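Local coordinates for protein similarities with probable monooxygenase (Photorhabdus luminescens, PDB 4HB9) that binds flavin-adenine dinucleotide and probably acts as a flavin-dependent monooxygenase of the aromatic-ring hydroxylase type, at residues G12-A17 / E116-G121; A319-T324 / L335-L340. One frame throughout, in Å; residues are numbered along the deposited sequence.

Interaction 1. Residues G12-A17 / E116-G121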
ATOM      1  N   GLY A  12      -2.462  -3.224  -7.398  1.00 16.50           N
ATOM      2  CA  GLY A  12      -3.085  -4.509  -7.674  1.00 16.29           C
ATOM      3  C   GLY A  12      -3.703  -4.633  -9.053  1.00 16.49           C
ATOM      4  O   GLY A  12      -3.480  -5.621  -9.745  1.00 16.46           O
ATOM      5  N   GLY A  13      -4.458  -3.618  -9.453  1.00 16.58           N
ATOM      6  CA  GLY A  13      -5.215  -3.661 -10.707  1.00 16.58           C
ATOM      7  C   GLY A  13      -4.331  -3.710 -11.935  1.00 16.68           C
ATOM      8  O   GLY A  13      -4.596  -4.451 -12.881  1.00 16.63           O
ATOM      9  N   THR A  14      -3.259  -2.931 -11.921  1.00 17.43           N
ATOM     10  CA  THR A  14      -2.314  -2.949 -13.024  1.00 16.86           C
ATOM     11  C   THR A  14      -1.570  -4.268 -13.084  1.00 16.75           C
ATOM     12  O   THR A  14      -1.427  -4.849 -14.169  1.00 17.46           O
ATOM     13  CB  THR A  14      -1.331  -1.756 -12.960  1.00 17.36           C
ATOM     14  OG1 THR A  14      -0.632  -1.752 -11.721  1.00 16.46           O
ATOM     15  CG2 THR A  14      -2.042  -0.446 -13.129  1.00 17.63           C
ATOM     16  N   CYS A  15      -1.117  -4.776 -11.938  1.00 16.83           N
ATOM     17  CA  CYS A  15      -0.434  -6.059 -11.927  1.00 17.16           C
ATOM     18  C   CYS A  15      -1.364  -7.128 -12.485  1.00 16.89           C
ATOM     19  O   CYS A  15      -0.952  -7.934 -13.320  1.00 16.33           O
ATOM     20  CB  CYS A  15       0.057  -6.464 -10.536  1.00 16.52           C
ATOM     21  SG  CYS A  15       1.192  -7.869 -10.534  1.00 19.09           S
ATOM     22  N   LEU A  16      -2.616  -7.130 -12.023  1.00 16.48           N
ATOM     23  CA  LEU A  16      -3.609  -8.082 -12.516  1.00 16.72           C
ATOM     24  C   LEU A  16      -3.777  -7.996 -14.030  1.00 16.72           C
ATOM     25  O   LEU A  16      -3.823  -9.014 -14.694  1.00 17.68           O
ATOM     26  CB  LEU A  16      -4.973  -7.867 -11.840  1.00 16.67           C
ATOM     27  CG  LEU A  16      -6.105  -8.809 -12.275  1.00 16.58           C
ATOM     28  CD1 LEU A  16      -5.782 -10.270 -12.006  1.00 16.22           C
ATOM     29  CD2 LEU A  16      -7.415  -8.422 -11.581  1.00 16.98           C
ATOM     30  N   ALA A  17      -3.896  -6.794 -14.569  1.00 17.19           N
ATOM     31  CA  ALA A  17      -4.135  -6.646 -15.999  1.00 16.70           C
ATOM     32  C   ALA A  17      -2.959  -7.187 -16.808  1.00 16.89           C
ATOM     33  O   ALA A  17      -3.162  -7.884 -17.789  1.00 17.03           O
ATOM     34  CB  ALA A  17      -4.465  -5.212 -16.369  1.00 16.63           C
ATOM     35  N   GLU A 116       4.732   4.071 -12.627  1.00 19.50           N
ATOM     36  CA  GLU A 116       5.130   4.282 -14.024  1.00 21.02           C
ATOM     37  C   GLU A 116       5.493   2.966 -14.704  1.00 19.46           C
ATOM     38  O   GLU A 116       5.113   2.739 -15.861  1.00 18.66           O
ATOM     39  CB  GLU A 116       6.296   5.286 -14.137  1.00 22.52           C
ATOM     40  CG  GLU A 116       5.914   6.701 -13.723  1.00 26.54           C
ATOM     41  CD  GLU A 116       4.698   7.240 -14.468  1.00 29.23           C
ATOM     42  OE1 GLU A 116       4.822   7.555 -15.658  1.00 37.90           O
ATOM     43  OE2 GLU A 116       3.622   7.367 -13.852  1.00 34.86           O
ATOM     44  N   ILE A 117       6.195   2.087 -13.975  1.00 17.66           N
ATOM     45  CA  ILE A 117       6.546   0.774 -14.472  1.00 18.29           C
ATOM     46  C   ILE A 117       5.330  -0.133 -14.660  1.00 18.65           C
ATOM     47  O   ILE A 117       5.208  -0.817 -15.673  1.00 17.51           O
ATOM     48  CB  ILE A 117       7.587   0.117 -13.559  1.00 19.05           C
ATOM     49  CG1 ILE A 117       8.906   0.882 -13.707  1.00 19.20           C
ATOM     50  CG2 ILE A 117       7.758  -1.354 -13.874  1.00 20.33           C
ATOM     51  CD1 ILE A 117       9.890   0.567 -12.603  1.00 19.42           C
ATOM     52  N   LEU A 118       4.443  -0.128 -13.674  1.00 17.88           N
ATOM     53  CA  LEU A 118       3.176  -0.846 -13.789  1.00 17.67           C
ATOM     54  C   LEU A 118       2.291  -0.312 -14.926  1.00 18.60           C
ATOM     55  O   LEU A 118       1.628  -1.108 -15.610  1.00 19.64           O
ATOM     56  CB  LEU A 118       2.418  -0.820 -12.474  1.00 18.29           C
ATOM     57  CG  LEU A 118       2.980  -1.850 -11.481  1.00 19.59           C
ATOM     58  CD1 LEU A 118       2.465  -1.523 -10.098  1.00 20.23           C
ATOM     59  CD2 LEU A 118       2.599  -3.278 -11.877  1.00 22.06           C
ATOM     60  N   ASN A 119       2.286   1.000 -15.148  1.00 18.66           N
ATOM     61  CA  ASN A 119       1.449   1.572 -16.213  1.00 20.59           C
ATOM     62  C   ASN A 119       1.975   1.314 -17.620  1.00 20.72           C
ATOM     63  O   ASN A 119       1.197   1.303 -18.581  1.00 19.37           O
ATOM     64  CB  ASN A 119       1.244   3.073 -16.017  1.00 22.12           C
ATOM     65  CG  ASN A 119       0.343   3.393 -14.842  1.00 24.94           C
ATOM     66  OD1 ASN A 119      -0.265   2.517 -14.251  1.00 26.06           O
ATOM     67  ND2 ASN A 119       0.269   4.669 -14.491  1.00 29.22           N
ATOM     68  N   LYS A 120       3.283   1.067 -17.751  1.00 20.70           N
ATOM     69  CA  LYS A 120       3.895   0.891 -19.049  1.00 21.57           C
ATOM     70  C   LYS A 120       3.287  -0.348 -19.724  1.00 20.81           C
ATOM     71  O   LYS A 120       3.237  -1.408 -19.131  1.00 20.65           O
ATOM     72  CB  LYS A 120       5.408   0.712 -18.894  1.00 23.88           C
ATOM     73  CG  LYS A 120       6.149   0.388 -20.169  1.00 28.39           C
ATOM     74  CD  LYS A 120       6.470   1.643 -20.974  1.00 34.52           C
ATOM     75  CE  LYS A 120       7.418   1.334 -22.133  1.00 39.03           C
ATOM     76  NZ  LYS A 120       8.619   0.566 -21.677  1.00 39.68           N
ATOM     77  N   GLY A 121       2.854  -0.212 -20.974  1.00 20.82           N
ATOM     78  CA  GLY A 121       2.277  -1.342 -21.684  1.00 20.89           C
ATOM     79  C   GLY A 121       0.769  -1.410 -21.540  1.00 21.13           C
ATOM     80  O   GLY A 121       0.147  -2.214 -22.224  1.00 21.52           O
TER
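T14 lies over the root of the L118 side chain, its OG1 3.3 Å from L118 CB, while L118 CD1 and CD2 fold round the same oxygen. The two side chains cross at about a right angle, each pointing from its own helix at the other, and the backbones come close here: T14 CA and L118 CA are 5.9 Å apart.

No hydrogen bond spans the gap, so the contact is one of van der Waals packing. The hydroxyl finds its partners on its own side of the contact. With OG1 set between the backbone N and the carbonyl carbon (chi1 57°), T14 OG1 bonds back to the carbonyl O of G10, four residues earlier and just ahead of the helix, and weakly to that of I11. This leaves a hydroxyl already tied to the backbone lying against aliphatic carbon.

The same torsion leaves CG2 anti to the carbonyl carbon, beside the backbone N, and T14 CG2 meets the amide oxygen of N119, OD1, at 3.6 Å. Although the N119 CB leads off from the facing helix, its amide swings back to this edge of the contact. At another point L118 CD2 lies 4.0 Å from C15 N, and its apolar contact is with C15 CB, at 4.3 Å.

Helix 11-22 is the first helix of the Rossmann-type dinucleotide-binding fold, following strand 3-7 and a GxGxxG-like glycine turn; at its start G12 N hydrogen-bonds an FAD phosphate oxygen. Helix 111-119 packs against it through L118, whose O also accepts a bond from H18 NE2. Around the pair, A17 rests on strands 3-7 and 26-30 of the parallel sheet, and C15 turns to helix 330-349.

Interaction 2. Residues A319-T324 / L335-L340; sequences AIHNMT and LRDALL. With EDO (1,2-ethanediol), chain G.
Hydrogen bonding carries the contact: H321 NE2 faces both carboxylate oxygens of D337. The straighter bond runs to D337 OD1, 2.9 Å from H321 NE2 with an N-H...O angle of 157°; OD1 offers its syn lone pair and lies close to the ring plane. H321 NE2 also lies 2.5 Å from D337 OD2, but so short a distance, with an angle of 130°, makes this second bond doubtful in detail. Ring and carboxylate are nearly coplanar, 27° apart, and the side chains meet from opposite directions.

Both oxygens have further partners, which would hold the carboxylate in orientation: OD1 is bonded to Y369 OH and OD2 to the backbone N of G317.

A separate polar contact involves R336, whose extended chain brings NH1 to O2 of a 1,2-ethanediol, probably from the crystallisation liquor, at 2.9 Å. R336 also makes cation-pi contacts with F50 and Y369.

The His-carboxylate bond thus links the short helix 318-321, just after strand 313-315, to helix 330-349, while helix 355-386 packs alongside through A370 on H321 and Y362 and M366 on D337.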
ATOM      1  N   ALA A 319      -9.064  -2.940  -1.130  1.00 20.38           N
ATOM      2  CA  ALA A 319     -10.516  -3.122  -1.184  1.00 22.80           C
ATOM      3  C   ALA A 319     -11.018  -4.190  -0.226  1.00 24.38           C
ATOM      4  O   ALA A 319     -12.131  -4.077   0.302  1.00 26.90           O
ATOM      5  CB  ALA A 319     -10.977  -3.434  -2.605  1.00 23.28           C
ATOM      6  N   ILE A 320     -10.209  -5.216   0.004  1.00 25.78           N
ATOM      7  CA  ILE A 320     -10.595  -6.313   0.868  1.00 26.86           C
ATOM      8  C   ILE A 320      -9.591  -6.598   2.006  1.00 29.77           C
ATOM      9  O   ILE A 320      -9.944  -7.309   2.947  1.00 31.99           O
ATOM     10  CB  ILE A 320     -10.906  -7.568  -0.006  1.00 26.22           C
ATOM     11  CG1 ILE A 320     -11.571  -8.672   0.814  1.00 26.11           C
ATOM     12  CG2 ILE A 320      -9.662  -8.088  -0.688  1.00 26.57           C
ATOM     13  CD1 ILE A 320     -12.919  -8.299   1.391  1.00 28.26           C
ATOM     14  N   HIS A 321      -8.390  -6.004   1.952  1.00 30.30           N
ATOM     15  CA  HIS A 321      -7.287  -6.247   2.909  1.00 35.15           C
ATOM     16  C   HIS A 321      -6.986  -5.188   3.943  1.00 38.51           C
ATOM     17  O   HIS A 321      -6.450  -5.510   5.004  1.00 43.70           O
ATOM     18  CB  HIS A 321      -5.946  -6.315   2.161  1.00 35.57           C
ATOM     19  CG  HIS A 321      -5.764  -7.557   1.401  1.00 34.66           C
ATOM     20  ND1 HIS A 321      -5.890  -8.789   1.987  1.00 39.39           N
ATOM     21  CD2 HIS A 321      -5.508  -7.775   0.095  1.00 33.81           C
ATOM     22  CE1 HIS A 321      -5.695  -9.721   1.073  1.00 39.46           C
ATOM     23  NE2 HIS A 321      -5.485  -9.128  -0.083  1.00 35.36           N
ATOM     24  N   ASN A 322      -7.191  -3.926   3.600  1.00 38.15           N
ATOM     25  CA  ASN A 322      -6.657  -2.833   4.426  1.00 43.11           C
ATOM     26  C   ASN A 322      -7.607  -1.691   4.465  1.00 43.66           C
ATOM     27  O   ASN A 322      -7.778  -1.011   3.464  1.00 42.88           O
ATOM     28  CB  ASN A 322      -5.328  -2.303   3.867  1.00 46.81           C
ATOM     29  CG  ASN A 322      -4.118  -2.945   4.501  1.00 48.51           C
ATOM     30  OD1 ASN A 322      -4.058  -3.106   5.715  1.00 52.09           O
ATOM     31  ND2 ASN A 322      -3.136  -3.314   3.679  1.00 49.76           N
HETATM   32  N   MSE A 323      -8.205  -1.474   5.630  1.00 48.99           N
HETATM   33  CA  MSE A 323      -9.111  -0.343   5.855  1.00 56.43           C
HETATM   34  C   MSE A 323      -8.350   0.955   6.037  1.00 58.32           C
HETATM   35  O   MSE A 323      -8.934   2.031   5.887  1.00 56.88           O
HETATM   36  CB  MSE A 323     -10.015  -0.620   7.068  1.00 57.15           C
HETATM   37  CG  MSE A 323     -11.000  -1.756   6.785  1.00 60.95           C
HETATM   38 SE   MSE A 323     -12.190  -1.431   5.227  1.00 68.56          SE
HETATM   39  CE  MSE A 323     -12.379   0.530   5.300  1.00 67.37           C
ATOM     40  N   THR A 324      -7.058   0.861   6.374  1.00 60.32           N
ATOM     41  CA  THR A 324      -6.155   2.022   6.404  1.00 62.99           C
ATOM     42  C   THR A 324      -5.071   1.875   5.313  1.00 66.21           C
ATOM     43  O   THR A 324      -4.324   0.887   5.307  1.00 62.89           O
ATOM     44  CB  THR A 324      -5.437   2.193   7.781  1.00 60.15           C
ATOM     45  OG1 THR A 324      -6.299   1.817   8.858  1.00 51.21           O
ATOM     46  CG2 THR A 324      -4.981   3.648   7.992  1.00 59.90           C
ATOM     47  N   LEU A 335      -0.304  -7.184  -4.776  1.00 15.98           N
ATOM     48  CA  LEU A 335       0.438  -7.909  -5.806  1.00 16.65           C
ATOM     49  C   LEU A 335       0.233  -9.420  -5.704  1.00 17.04           C
ATOM     50  O   LEU A 335      -0.007 -10.090  -6.705  1.00 15.95           O
ATOM     51  CB  LEU A 335       1.933  -7.577  -5.711  1.00 15.63           C
ATOM     52  CG  LEU A 335       2.263  -6.149  -6.097  1.00 15.32           C
ATOM     53  CD1 LEU A 335       3.708  -5.810  -5.706  1.00 15.44           C
ATOM     54  CD2 LEU A 335       1.993  -5.906  -7.575  1.00 15.75           C
ATOM     55  N   ARG A 336       0.340  -9.942  -4.486  1.00 17.37           N
ATOM     56  CA  ARG A 336       0.079 -11.342  -4.226  1.00 18.61           C
ATOM     57  C   ARG A 336      -1.312 -11.770  -4.724  1.00 18.31           C
ATOM     58  O   ARG A 336      -1.444 -12.833  -5.335  1.00 18.23           O
ATOM     59  CB  ARG A 336       0.179 -11.598  -2.729  1.00 20.50           C
ATOM     60  CG  ARG A 336       0.220 -13.046  -2.332  1.00 22.23           C
ATOM     61  CD  ARG A 336       0.489 -13.137  -0.844  1.00 23.56           C
ATOM     62  NE  ARG A 336       0.493 -14.515  -0.379  1.00 24.51           N
ATOM     63  CZ  ARG A 336       0.727 -14.879   0.884  1.00 26.73           C
ATOM     64  NH1 ARG A 336       0.982 -13.973   1.817  1.00 26.82           N
ATOM     65  NH2 ARG A 336       0.724 -16.155   1.207  1.00 29.17           N
ATOM     66  N   ASP A 337      -2.328 -10.971  -4.402  1.00 17.05           N
ATOM     67  CA  ASP A 337      -3.699 -11.200  -4.887  1.00 17.86           C
ATOM     68  C   ASP A 337      -3.746 -11.231  -6.424  1.00 17.11           C
ATOM     69  O   ASP A 337      -4.393 -12.094  -7.024  1.00 16.23           O
ATOM     70  CB  ASP A 337      -4.654 -10.099  -4.465  1.00 18.13           C
ATOM     71  CG  ASP A 337      -4.951 -10.054  -2.959  1.00 18.49           C
ATOM     72  OD1 ASP A 337      -4.600 -10.971  -2.176  1.00 19.66           O
ATOM     73  OD2 ASP A 337      -5.543  -9.035  -2.556  1.00 18.33           O
ATOM     74  N   ALA A 338      -3.059 -10.289  -7.054  1.00 16.98           N
ATOM     75  CA  ALA A 338      -3.081 -10.158  -8.526  1.00 16.96           C
ATOM     76  C   ALA A 338      -2.499 -11.385  -9.216  1.00 17.19           C
ATOM     77  O   ALA A 338      -3.064 -11.903 -10.192  1.00 16.06           O
ATOM     78  CB  ALA A 338      -2.366  -8.881  -8.959  1.00 17.56           C
ATOM     79  N   LEU A 339      -1.398 -11.893  -8.681  1.00 17.28           N
ATOM     80  CA  LEU A 339      -0.800 -13.110  -9.205  1.00 18.22           C
ATOM     81  C   LEU A 339      -1.753 -14.298  -9.013  1.00 19.23           C
ATOM     82  O   LEU A 339      -1.985 -15.098  -9.911  1.00 16.74           O
ATOM     83  CB  LEU A 339       0.520 -13.394  -8.492  1.00 18.89           C
ATOM     84  CG  LEU A 339       1.191 -14.692  -8.922  1.00 20.48           C
ATOM     85  CD1 LEU A 339       1.482 -14.693 -10.396  1.00 21.78           C
ATOM     86  CD2 LEU A 339       2.471 -14.940  -8.148  1.00 21.66           C
ATOM     87  N   LEU A 340      -2.291 -14.415  -7.813  1.00 18.62           N
ATOM     88  CA  LEU A 340      -3.224 -15.503  -7.526  1.00 19.23           C
ATOM     89  C   LEU A 340      -4.477 -15.477  -8.408  1.00 18.78           C
ATOM     90  O   LEU A 340      -4.853 -16.498  -8.991  1.00 21.19           O
ATOM     91  CB  LEU A 340      -3.605 -15.468  -6.056  1.00 19.84           C
ATOM     92  CG  LEU A 340      -4.484 -16.642  -5.621  1.00 21.87           C
ATOM     93  CD1 LEU A 340      -3.782 -17.970  -5.910  1.00 22.15           C
ATOM     94  CD2 LEU A 340      -4.799 -16.438  -4.150  1.00 22.19           C
TER
HETATM   95  C1  EDO G 506       2.912  -9.537   2.498  1.00 40.67           C
HETATM   96  O1  EDO G 506       3.827 -10.391   3.184  1.00 46.21           O
HETATM   97  C2  EDO G 506       2.436 -10.251   1.246  1.00 40.96           C
HETATM   98  O2  EDO G 506       1.326 -11.081   1.539  1.00 40.91           O

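How the interactions relate
Both contacts are buried, and their centres lie about 14 Å apart, but they differ in chemistry. Interaction 1 joins two helices by van der Waals packing, with no hydrogen bond across and its one hydroxyl bonded to a carbonyl just ahead of the helix; interaction 2 bridges a wider backbone gap through a histidine and a carboxylate, and buries less surface. They do not share an element, yet helix 11-22 of the first touches helix 330-349 of the second: C15 CB is 3.6 Å from L335 CD2, and A338 CB comes within 3.5 Å of G12 O. Helix 11-22 therefore packs against both helices 111-119 and 330-349, close to the FAD phosphate bound at G12.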